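TRAP dicarboxylate transporter-DctP subunit (PDB 4NHB) binds sn-glycerol-3-phosphate and probably delivers it, as the periplasmic solute-binding component, to a TRAP-type membrane transporter. Local coordinates at residues L57-Y62 with P251-W257; F150-K156 with D207-L213; V197-D202 with L219-T225. All coordinates share one frame; numbering follows the deposited sequence.

Contact 1: residues L57-Y62 with P251-W257; sequences LSNGKY and PEQDQKW
The indole of W257 lies flat against the backbone where helix 42-57 ends: S58 CA sits over the six-membered ring, 3.5 Å from its centroid and 21° off the ring normal, while L57 O rests on the same face, 3.3 Å from W257 CE2. Q253 O, one turn earlier in helix 252-286, approaches the opposite face near its rim. At the edge of the indole, close to its plane, comes Y62 CE2. The Y62 ring is in turn met at its own edge by the carboxylate of D254, the two planes standing 83° apart. L57 adds an off-centre CH-pi contact from CB to the five-membered ring.

The polar centre is D254 OD2. Y62 OH donates to its anti lone pair at 2.5 Å, and K61 NZ forms a salt bridge on the syn side at 2.9 Å, the lysine chain extended throughout with CG anti to the backbone N (chi1 174°). N59 closes the helix in a Schellman motif, and the type I' turn S58–K61, leading to strand 63-67 away from the ligand site, brings K61 and Y62 round to the aspartate. S58 OG bonds back to L54 O.

Two donors on one oxygen, one of them charged, would favour the ionised form of D254; salt bridge and tyrosine bond join the start of helix 252-286 to this turn, next to the indole packing.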
loop_
_atom_site.group_PDB
_atom_site.type_symbol
_atom_site.label_atom_id
_atom_site.label_comp_id
_atom_site.label_asym_id
_atom_site.label_seq_id
_atom_site.Cartn_x
_atom_site.Cartn_y
_atom_site.Cartn_z
ATOM N N LEU A 57 23.182 -11.611 2.278
ATOM C CA LEU A 57 22.989 -12.842 3.048
ATOM C C LEU A 57 23.278 -14.140 2.297
ATOM O O LEU A 57 23.654 -15.144 2.917
ATOM C CB LEU A 57 21.565 -12.914 3.591
ATOM C CG LEU A 57 21.086 -11.695 4.381
ATOM C CD1 LEU A 57 19.702 -11.962 4.887
ATOM C CD2 LEU A 57 22.041 -11.402 5.533
ATOM N N SER A 58 23.067 -14.123 0.982
ATOM C CA SER A 58 23.207 -15.306 0.136
ATOM C C SER A 58 24.556 -15.307 -0.506
ATOM O O SER A 58 24.858 -16.174 -1.323
ATOM C CB SER A 58 22.247 -15.243 -1.023
ATOM O OG SER A 58 22.776 -14.304 -1.956
ATOM N N ASN A 59 25.324 -14.271 -0.222
ATOM C CA ASN A 59 26.705 -14.220 -0.628
ATOM C C ASN A 59 26.882 -14.119 -2.122
ATOM O O ASN A 59 27.812 -14.702 -2.680
ATOM C CB ASN A 59 27.456 -15.457 -0.091
ATOM C CG ASN A 59 27.395 -15.567 1.425
ATOM O OD1 ASN A 59 26.797 -16.505 1.983
ATOM N ND2 ASN A 59 28.011 -14.600 2.104
ATOM N N GLY A 60 26.008 -13.369 -2.781
ATOM C CA GLY A 60 26.203 -13.061 -4.188
ATOM C C GLY A 60 25.524 -14.069 -5.098
ATOM O O GLY A 60 25.467 -13.899 -6.327
ATOM N N LYS A 61 24.990 -15.116 -4.482
ATOM C CA LYS A 61 24.319 -16.186 -5.195
ATOM C C LYS A 61 23.049 -15.726 -5.898
ATOM O O LYS A 61 22.832 -16.030 -7.074
ATOM C CB LYS A 61 23.966 -17.290 -4.210
ATOM C CG LYS A 61 23.141 -18.378 -4.832
ATOM C CD LYS A 61 23.082 -19.600 -3.952
ATOM C CE LYS A 61 21.949 -20.500 -4.373
ATOM N NZ LYS A 61 21.939 -21.785 -3.614
ATOM N N TYR A 62 22.193 -15.013 -5.168
ATOM C CA TYR A 62 20.996 -14.426 -5.775
ATOM C C TYR A 62 21.233 -12.979 -6.110
ATOM O O TYR A 62 21.843 -12.240 -5.332
ATOM C CB TYR A 62 19.801 -14.534 -4.857
ATOM C CG TYR A 62 19.346 -15.948 -4.615
ATOM C CD1 TYR A 62 18.462 -16.566 -5.469
ATOM C CD2 TYR A 62 19.801 -16.656 -3.517
ATOM C CE1 TYR A 62 18.030 -17.856 -5.247
ATOM C CE2 TYR A 62 19.383 -17.940 -3.276
ATOM C CZ TYR A 62 18.502 -18.549 -4.152
ATOM O OH TYR A 62 18.077 -19.838 -3.911
ATOM N N PRO A 251 16.398 -24.264 -1.347
ATOM C CA PRO A 251 16.819 -24.879 -0.083
ATOM C C PRO A 251 16.260 -24.138 1.141
ATOM O O PRO A 251 16.030 -22.920 1.066
ATOM C CB PRO A 251 18.345 -24.754 -0.129
ATOM C CG PRO A 251 18.675 -24.545 -1.569
ATOM C CD PRO A 251 17.546 -23.790 -2.141
ATOM N N GLU A 252 16.029 -24.852 2.244
ATOM C CA GLU A 252 15.489 -24.207 3.451
ATOM C C GLU A 252 16.373 -23.033 3.870
ATOM O O GLU A 252 15.884 -22.043 4.426
ATOM C CB GLU A 252 15.338 -25.190 4.613
ATOM C CG GLU A 252 13.902 -25.714 4.819
ATOM C CD GLU A 252 12.910 -24.637 5.302
ATOM O OE1 GLU A 252 13.205 -23.912 6.284
ATOM O OE2 GLU A 252 11.823 -24.529 4.697
ATOM N N GLN A 253 17.669 -23.135 3.586
ATOM C CA GLN A 253 18.592 -22.043 3.890
ATOM C C GLN A 253 18.293 -20.806 3.048
ATOM O O GLN A 253 18.347 -19.677 3.536
ATOM C CB GLN A 253 20.025 -22.475 3.623
ATOM C CG GLN A 253 21.095 -21.434 4.020
ATOM C CD GLN A 253 22.506 -21.795 3.518
ATOM O OE1 GLN A 253 22.672 -22.322 2.419
ATOM N NE2 GLN A 253 23.518 -21.509 4.334
ATOM N N ASP A 254 18.011 -21.016 1.766
ATOM C CA ASP A 254 17.815 -19.901 0.852
ATOM C C ASP A 254 16.504 -19.235 1.192
ATOM O O ASP A 254 16.385 -18.016 1.131
ATOM C CB ASP A 254 17.852 -20.378 -0.606
ATOM C CG ASP A 254 19.221 -20.958 -1.006
ATOM O OD1 ASP A 254 19.864 -21.633 -0.163
ATOM O OD2 ASP A 254 19.662 -20.728 -2.153
ATOM N N GLN A 255 15.520 -20.042 1.572
ATOM C CA GLN A 255 14.239 -19.512 1.975
ATOM C C GLN A 255 14.450 -18.553 3.141
ATOM O O GLN A 255 13.784 -17.529 3.219
ATOM C CB GLN A 255 13.284 -20.640 2.357
ATOM C CG GLN A 255 12.881 -21.481 1.152
ATOM C CD GLN A 255 12.034 -22.695 1.498
ATOM O OE1 GLN A 255 11.139 -22.650 2.352
ATOM N NE2 GLN A 255 12.307 -23.792 0.809
ATOM N N LYS A 256 15.395 -18.887 4.026
ATOM C CA LYS A 256 15.629 -18.105 5.241
ATOM C C LYS A 256 16.224 -16.759 4.908
ATOM O O LYS A 256 15.780 -15.744 5.418
ATOM C CB LYS A 256 16.564 -18.840 6.199
ATOM C CG LYS A 256 16.018 -20.134 6.713
ATOM C CD LYS A 256 14.967 -19.962 7.780
ATOM C CE LYS A 256 14.625 -21.311 8.398
ATOM N NZ LYS A 256 15.830 -21.971 8.975
ATOM N N TRP A 257 17.219 -16.750 4.034
ATOM C CA TRP A 257 17.787 -15.490 3.576
ATOM C C TRP A 257 16.764 -14.540 2.916
ATOM O O TRP A 257 16.845 -13.331 3.103
ATOM C CB TRP A 257 18.846 -15.742 2.547
ATOM C CG TRP A 257 20.007 -16.517 2.995
ATOM C CD1 TRP A 257 20.472 -16.634 4.260
ATOM C CD2 TRP A 257 20.873 -17.287 2.163
ATOM N NE1 TRP A 257 21.588 -17.445 4.276
ATOM C CE2 TRP A 257 21.854 -17.853 2.996
ATOM C CE3 TRP A 257 20.912 -17.554 0.791
ATOM C CZ2 TRP A 257 22.867 -18.671 2.504
ATOM C CZ3 TRP A 257 21.913 -18.360 0.302
ATOM C CH2 TRP A 257 22.882 -18.910 1.157
#

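Contact 2: residues F150-K156 with D207-L213; sequences FRHFYSK and DGGDSPL. With G3P (sn-glycerol-3-phosphate), chain P.
D210 O is gripped by the guanidinium of R151 and by a water. R151 NH1 donates to it at 2.7 Å, lying in the carbonyl plane, with a weak second bond from NE; water 2 donates to it as well and also links Y154 OH and S211 OG. R151 NE turns further to the D210 carboxylate, meeting OD2 at 2.9 Å from above the carboxylate plane in a salt bridge; H233 NE2 also bonds that oxygen. A bend at chi3 (73°) lets the arginine hold D210 side-on while its outer edge faces the ligand: NH1 reaches O3P of sn-glycerol-3-phosphate (G3P) at 3.1 Å and NH2 its O1P at 2.9 Å. D210, behind the arginine, probably helps to orient it towards the phosphate, and P212 CD lies over one guanidinium face.

Strands 146-155 and 208-212 run antiparallel in the mixed sheet of this type II periplasmic-binding-protein fold. H152–S211 and Y154–G209 are hydrogen-bonded pairs; F153–D210 and S155–G208 are non-hydrogen-bonded ones. On the face bearing H152, Y154 and S211, the Y154 ring folds over G209, whose CA lies 3.7 Å from the ring centroid. The tyrosine's chi1 of 56° swings the ring across to the neighbouring strand. H152 CD2 packs on L213 CD1 at 3.6 Å, where helix 213-218 begins. D210 CB makes an off-centre CH-pi contact with F153, whose ring also stacks with H233.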
loop_
_atom_site.group_PDB
_atom_site.type_symbol
_atom_site.label_atom_id
_atom_site.label_comp_id
_atom_site.label_asym_id
_atom_site.label_seq_id
_atom_site.Cartn_x
_atom_site.Cartn_y
_atom_site.Cartn_z
ATOM N N PHE A 150 -0.180 7.168 5.592
ATOM C CA PHE A 150 -1.553 7.561 5.671
ATOM C C PHE A 150 -1.996 8.394 4.467
ATOM O O PHE A 150 -1.235 9.205 3.959
ATOM C CB PHE A 150 -1.803 8.342 6.972
ATOM C CG PHE A 150 -1.881 7.443 8.203
ATOM C CD1 PHE A 150 -3.057 6.751 8.513
ATOM C CD2 PHE A 150 -0.771 7.280 9.015
ATOM C CE1 PHE A 150 -3.127 5.916 9.647
ATOM C CE2 PHE A 150 -0.829 6.441 10.152
ATOM C CZ PHE A 150 -1.999 5.769 10.463
ATOM N N ARG A 151 -3.241 8.174 4.031
ATOM C CA ARG A 151 -3.760 8.885 2.842
ATOM C C ARG A 151 -4.356 10.225 3.255
ATOM O O ARG A 151 -5.107 10.294 4.228
ATOM C CB ARG A 151 -4.823 8.055 2.108
ATOM C CG ARG A 151 -4.366 6.602 1.762
ATOM C CD ARG A 151 -5.332 5.884 0.813
ATOM N NE ARG A 151 -5.261 6.399 -0.551
ATOM C CZ ARG A 151 -4.757 5.748 -1.597
ATOM N NH1 ARG A 151 -4.708 6.337 -2.774
ATOM N NH2 ARG A 151 -4.298 4.513 -1.490
ATOM N N HIS A 152 -4.014 11.265 2.499
ATOM C CA HIS A 152 -4.506 12.627 2.693
ATOM C C HIS A 152 -5.089 13.129 1.375
ATOM O O HIS A 152 -4.609 12.740 0.294
ATOM C CB HIS A 152 -3.353 13.532 3.127
ATOM C CG HIS A 152 -2.660 13.040 4.353
ATOM N ND1 HIS A 152 -3.343 12.783 5.519
ATOM C CD2 HIS A 152 -1.367 12.709 4.591
ATOM C CE1 HIS A 152 -2.496 12.353 6.437
ATOM N NE2 HIS A 152 -1.288 12.284 5.896
ATOM N N PHE A 153 -6.103 13.985 1.461
ATOM C CA PHE A 153 -6.740 14.514 0.251
ATOM C C PHE A 153 -5.858 15.528 -0.453
ATOM O O PHE A 153 -5.138 16.284 0.187
ATOM C CB PHE A 153 -8.109 15.131 0.571
ATOM C CG PHE A 153 -9.115 14.122 0.963
ATOM C CD1 PHE A 153 -9.735 13.360 0.010
ATOM C CD2 PHE A 153 -9.404 13.896 2.302
ATOM C CE1 PHE A 153 -10.653 12.392 0.359
ATOM C CE2 PHE A 153 -10.302 12.934 2.663
ATOM C CZ PHE A 153 -10.941 12.182 1.686
ATOM N N TYR A 154 -5.894 15.498 -1.783
ATOM C CA TYR A 154 -5.326 16.547 -2.604
ATOM C C TYR A 154 -6.430 17.017 -3.587
ATOM O O TYR A 154 -7.195 16.192 -4.086
ATOM C CB TYR A 154 -4.083 16.061 -3.377
ATOM C CG TYR A 154 -4.309 14.846 -4.264
ATOM C CD1 TYR A 154 -4.723 14.999 -5.576
ATOM C CD2 TYR A 154 -4.104 13.534 -3.789
ATOM C CE1 TYR A 154 -4.936 13.937 -6.373
ATOM C CE2 TYR A 154 -4.309 12.466 -4.591
ATOM C CZ TYR A 154 -4.735 12.658 -5.895
ATOM O OH TYR A 154 -4.949 11.612 -6.759
ATOM N N SER A 155 -6.510 18.328 -3.844
ATOM C CA SER A 155 -7.543 18.876 -4.728
ATOM C C SER A 155 -7.219 20.285 -5.221
ATOM O O SER A 155 -6.357 20.974 -4.675
ATOM C CB SER A 155 -8.874 18.931 -4.002
ATOM O OG SER A 155 -8.694 19.542 -2.748
ATOM N N LYS A 156 -7.956 20.730 -6.229
ATOM C CA LYS A 156 -7.763 22.086 -6.752
ATOM C C LYS A 156 -8.242 23.150 -5.765
ATOM O O LYS A 156 -7.613 24.188 -5.632
ATOM C CB LYS A 156 -8.420 22.232 -8.129
ATOM C CG LYS A 156 -7.739 21.340 -9.149
ATOM C CD LYS A 156 -8.212 21.542 -10.567
ATOM C CE LYS A 156 -7.373 20.696 -11.517
ATOM N NZ LYS A 156 -7.951 20.617 -12.890
ATOM N N ASP A 207 -10.656 16.577 -10.128
ATOM C CA ASP A 207 -10.347 17.711 -9.245
ATOM C C ASP A 207 -9.389 17.340 -8.123
ATOM O O ASP A 207 -8.838 18.229 -7.473
ATOM C CB ASP A 207 -11.634 18.248 -8.648
ATOM C CG ASP A 207 -12.632 18.598 -9.718
ATOM O OD1 ASP A 207 -12.224 19.335 -10.638
ATOM O OD2 ASP A 207 -13.779 18.095 -9.662
ATOM N N GLY A 208 -9.196 16.040 -7.909
ATOM C CA GLY A 208 -8.269 15.575 -6.876
ATOM C C GLY A 208 -8.350 14.078 -6.612
ATOM O O GLY A 208 -8.735 13.292 -7.484
ATOM N N GLY A 209 -7.994 13.696 -5.392
ATOM C CA GLY A 209 -7.948 12.311 -4.944
ATOM C C GLY A 209 -7.416 12.255 -3.525
ATOM O O GLY A 209 -7.401 13.260 -2.862
ATOM N N ASP A 210 -6.988 11.083 -3.034
ATOM C CA ASP A 210 -6.261 11.049 -1.772
ATOM C C ASP A 210 -5.151 10.000 -1.936
ATOM O O ASP A 210 -5.383 8.932 -2.511
ATOM C CB ASP A 210 -7.157 10.662 -0.595
ATOM C CG ASP A 210 -7.809 9.318 -0.778
ATOM O OD1 ASP A 210 -8.803 9.248 -1.544
ATOM O OD2 ASP A 210 -7.380 8.316 -0.168
ATOM N N SER A 211 -3.977 10.346 -1.427
ATOM C CA SER A 211 -2.776 9.518 -1.540
ATOM C C SER A 211 -1.908 9.698 -0.323
ATOM O O SER A 211 -2.009 10.702 0.386
ATOM C CB SER A 211 -1.968 9.912 -2.758
ATOM O OG SER A 211 -2.524 9.417 -3.967
ATOM N N PRO A 212 -1.004 8.728 -0.083
ATOM C CA PRO A 212 0.059 9.006 0.883
ATOM C C PRO A 212 0.893 10.226 0.454
ATOM O O PRO A 212 0.999 10.507 -0.756
ATOM C CB PRO A 212 0.939 7.738 0.817
ATOM C CG PRO A 212 0.050 6.666 0.290
ATOM C CD PRO A 212 -0.908 7.375 -0.667
ATOM N N LEU A 213 1.513 10.909 1.407
ATOM C CA LEU A 213 2.328 12.063 1.064
ATOM C C LEU A 213 3.483 11.689 0.178
ATOM O O LEU A 213 3.879 12.480 -0.670
ATOM C CB LEU A 213 2.851 12.766 2.314
ATOM C CG LEU A 213 1.777 13.599 3.042
ATOM C CD1 LEU A 213 2.077 13.766 4.522
ATOM C CD2 LEU A 213 1.596 14.959 2.385
HETATM O O1 G3P P . -2.604 -0.840 -1.402
HETATM C C1 G3P P . -3.469 -0.280 -2.345
HETATM C C2 G3P P . -2.913 1.063 -2.835
HETATM O O2 G3P P . -1.644 0.858 -3.395
HETATM C C3 G3P P . -3.862 1.655 -3.889
HETATM O O1P G3P P . -3.725 3.040 -3.896
HETATM O O4P G3P P . -1.432 3.188 -4.699
HETATM O O2P G3P P . -3.333 3.183 -6.391
HETATM O O3P G3P P . -2.930 5.202 -4.985
HETATM P P G3P P . -2.800 3.684 -5.070
HETATM O O HOH W 1 1.079 10.316 4.156
HETATM O O HOH W 2 -4.786 9.159 -5.409
HETATM O O HOH W 3 -10.874 20.094 -12.619
#

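Contact 3: residues V197-D202 with L219-T225; sequences VPGALD and LKMYEIT
V197, in the first turn of helix 197-203, directs CG1 at two partners, L219 CD2 at 3.9 Å and M221 CE at 4.0 Å. Its first torsion sets CG1 opposite the backbone N (chi1 165°), which carries that methyl to both. The V197 side chain also lies about 4 Å (nearest atoms) from that of R171, a ligand-binding residue, so this end of the contact borders the pocket. P198 follows with its ring, CG touching the same L219 methyl at 3.7 Å; L219 CD2 is therefore shared by two consecutive residues.

One turn on, L201 contributes most. Its two methyls part: CD1 goes to M221 CG at 3.8 Å and CD2 to T225 CG2 at 3.9 Å, with both partner side chains crossing the leucine at about a right angle, while CB lies near I224 CD1. At D202 the carboxylate swings back toward the other segment, OD1 coming to 3.6 Å from I224 CD1.

The 219-225 segment is braced from within. After the Schellman motif at K220, M221 O accepts from I224 N, T225 N and T225 OG1, the last at 2.9 Å from above the carbonyl plane. The T225 hydroxyl thus serves its own segment while CG2 meets L201. With no hydrogen bond between the segments, non-directional apolar packing joins helix 197-203 to the connection between helix 213-218 and strand 227-229, close to the ligand pocket.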
loop_
_atom_site.group_PDB
_atom_site.type_symbol
_atom_site.label_atom_id
_atom_site.label_comp_id
_atom_site.label_asym_id
_atom_site.label_seq_id
_atom_site.Cartn_x
_atom_site.Cartn_y
_atom_site.Cartn_z
ATOM N N VAL A 197 -2.429 8.173 -13.064
ATOM C CA VAL A 197 -2.735 9.338 -12.240
ATOM C C VAL A 197 -2.066 10.595 -12.786
ATOM O O VAL A 197 -2.695 11.662 -12.837
ATOM C CB VAL A 197 -2.356 9.132 -10.770
ATOM C CG1 VAL A 197 -2.331 10.474 -10.003
ATOM C CG2 VAL A 197 -3.365 8.176 -10.084
ATOM N N PRO A 198 -0.790 10.476 -13.192
ATOM C CA PRO A 198 -0.116 11.684 -13.703
ATOM C C PRO A 198 -0.834 12.273 -14.951
ATOM O O PRO A 198 -1.154 13.476 -15.011
ATOM C CB PRO A 198 1.289 11.183 -14.018
ATOM C CG PRO A 198 1.460 9.940 -13.122
ATOM C CD PRO A 198 0.118 9.308 -13.144
ATOM N N GLY A 199 -1.134 11.438 -15.932
ATOM C CA GLY A 199 -1.906 11.915 -17.077
ATOM C C GLY A 199 -3.271 12.482 -16.668
ATOM O O GLY A 199 -3.743 13.483 -17.231
ATOM N N ALA A 200 -3.923 11.862 -15.679
ATOM C CA ALA A 200 -5.274 12.275 -15.318
ATOM C C ALA A 200 -5.227 13.682 -14.732
ATOM O O ALA A 200 -6.055 14.556 -15.057
ATOM C CB ALA A 200 -5.869 11.306 -14.341
ATOM N N LEU A 201 -4.249 13.897 -13.860
ATOM C CA LEU A 201 -3.966 15.234 -13.351
ATOM C C LEU A 201 -3.691 16.211 -14.480
ATOM O O LEU A 201 -4.341 17.271 -14.567
ATOM C CB LEU A 201 -2.762 15.198 -12.407
ATOM C CG LEU A 201 -3.119 14.632 -11.026
ATOM C CD1 LEU A 201 -1.842 14.482 -10.212
ATOM C CD2 LEU A 201 -4.154 15.530 -10.294
ATOM N N ASP A 202 -2.742 15.864 -15.346
ATOM C CA ASP A 202 -2.369 16.732 -16.487
ATOM C C ASP A 202 -3.542 17.029 -17.418
ATOM O O ASP A 202 -3.586 18.112 -18.010
ATOM C CB ASP A 202 -1.276 16.109 -17.366
ATOM C CG ASP A 202 0.099 16.149 -16.730
ATOM O OD1 ASP A 202 0.317 16.911 -15.762
ATOM O OD2 ASP A 202 0.968 15.412 -17.228
ATOM N N LEU A 219 4.858 12.600 -7.243
ATOM C CA LEU A 219 4.258 12.980 -8.521
ATOM C C LEU A 219 4.061 14.485 -8.665
ATOM O O LEU A 219 3.506 14.966 -9.659
ATOM C CB LEU A 219 2.926 12.250 -8.724
ATOM C CG LEU A 219 2.987 10.809 -9.289
ATOM C CD1 LEU A 219 3.824 9.865 -8.393
ATOM C CD2 LEU A 219 1.569 10.277 -9.448
ATOM N N LYS A 220 4.539 15.217 -7.670
ATOM C CA LYS A 220 4.407 16.666 -7.618
ATOM C C LYS A 220 2.957 17.092 -7.867
ATOM O O LYS A 220 2.673 18.006 -8.638
ATOM C CB LYS A 220 5.368 17.326 -8.607
ATOM C CG LYS A 220 6.842 17.008 -8.318
ATOM C CD LYS A 220 7.781 17.750 -9.254
ATOM C CE LYS A 220 9.226 17.312 -9.054
ATOM N NZ LYS A 220 9.441 15.861 -9.353
ATOM N N MET A 221 2.050 16.424 -7.178
ATOM C CA MET A 221 0.621 16.654 -7.343
ATOM C C MET A 221 0.236 18.077 -6.942
ATOM O O MET A 221 -0.707 18.658 -7.503
ATOM C CB MET A 221 -0.160 15.654 -6.514
ATOM C CG MET A 221 0.041 14.148 -6.919
ATOM S SD MET A 221 -1.260 13.165 -6.127
ATOM C CE MET A 221 -0.763 11.431 -6.399
ATOM N N TYR A 222 0.982 18.632 -5.988
ATOM C CA TYR A 222 0.657 19.943 -5.388
ATOM C C TYR A 222 0.833 21.097 -6.377
ATOM O O TYR A 222 0.283 22.160 -6.166
ATOM C CB TYR A 222 1.484 20.188 -4.116
ATOM C CG TYR A 222 2.964 20.007 -4.316
ATOM C CD1 TYR A 222 3.735 21.043 -4.831
ATOM C CD2 TYR A 222 3.597 18.807 -3.995
ATOM C CE1 TYR A 222 5.072 20.899 -5.031
ATOM C CE2 TYR A 222 4.945 18.656 -4.192
ATOM C CZ TYR A 222 5.683 19.715 -4.716
ATOM O OH TYR A 222 7.040 19.604 -4.933
ATOM N N GLU A 223 1.542 20.851 -7.476
ATOM C CA GLU A 223 1.651 21.796 -8.586
ATOM C C GLU A 223 0.343 21.983 -9.369
ATOM O O GLU A 223 0.184 22.962 -10.089
ATOM C CB GLU A 223 2.731 21.328 -9.570
ATOM C CG GLU A 223 4.158 21.611 -9.098
ATOM C CD GLU A 223 5.216 21.095 -10.048
ATOM O OE1 GLU A 223 4.879 20.431 -11.059
ATOM O OE2 GLU A 223 6.407 21.344 -9.766
ATOM N N ILE A 224 -0.559 21.015 -9.264
ATOM C CA ILE A 224 -1.820 21.022 -10.005
ATOM C C ILE A 224 -3.000 21.077 -9.037
ATOM O O ILE A 224 -3.982 21.779 -9.264
ATOM C CB ILE A 224 -1.901 19.769 -10.930
ATOM C CG1 ILE A 224 -0.831 19.877 -12.010
ATOM C CG2 ILE A 224 -3.254 19.631 -11.571
ATOM C CD1 ILE A 224 -0.571 18.592 -12.747
ATOM N N THR A 225 -2.891 20.325 -7.948
ATOM C CA THR A 225 -3.909 20.268 -6.909
ATOM C C THR A 225 -3.247 20.687 -5.609
ATOM O O THR A 225 -2.770 19.852 -4.851
ATOM C CB THR A 225 -4.439 18.839 -6.733
ATOM O OG1 THR A 225 -3.334 17.915 -6.576
ATOM C CG2 THR A 225 -5.241 18.429 -7.945
#

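Overall arrangement
Contacts 2 and 3 lie on the same side of the chain's centre and touch: Y154 of the strand pair packs on M221 and T225, and S211 meets M221 as well. Helix 197-203 and strand 208-212 also follow each other in the chain. Contact 2 is buried and rich in backbone bonds, with an arginine, paired to an aspartate, that binds the phosphate, whereas contact 3, partly buried, is almost wholly apolar. Contact 1 lies across the centre, with its own centre about 40 Å from that of contact 2; partly buried, and away from the ligand, it combines an indole face with a salt bridge.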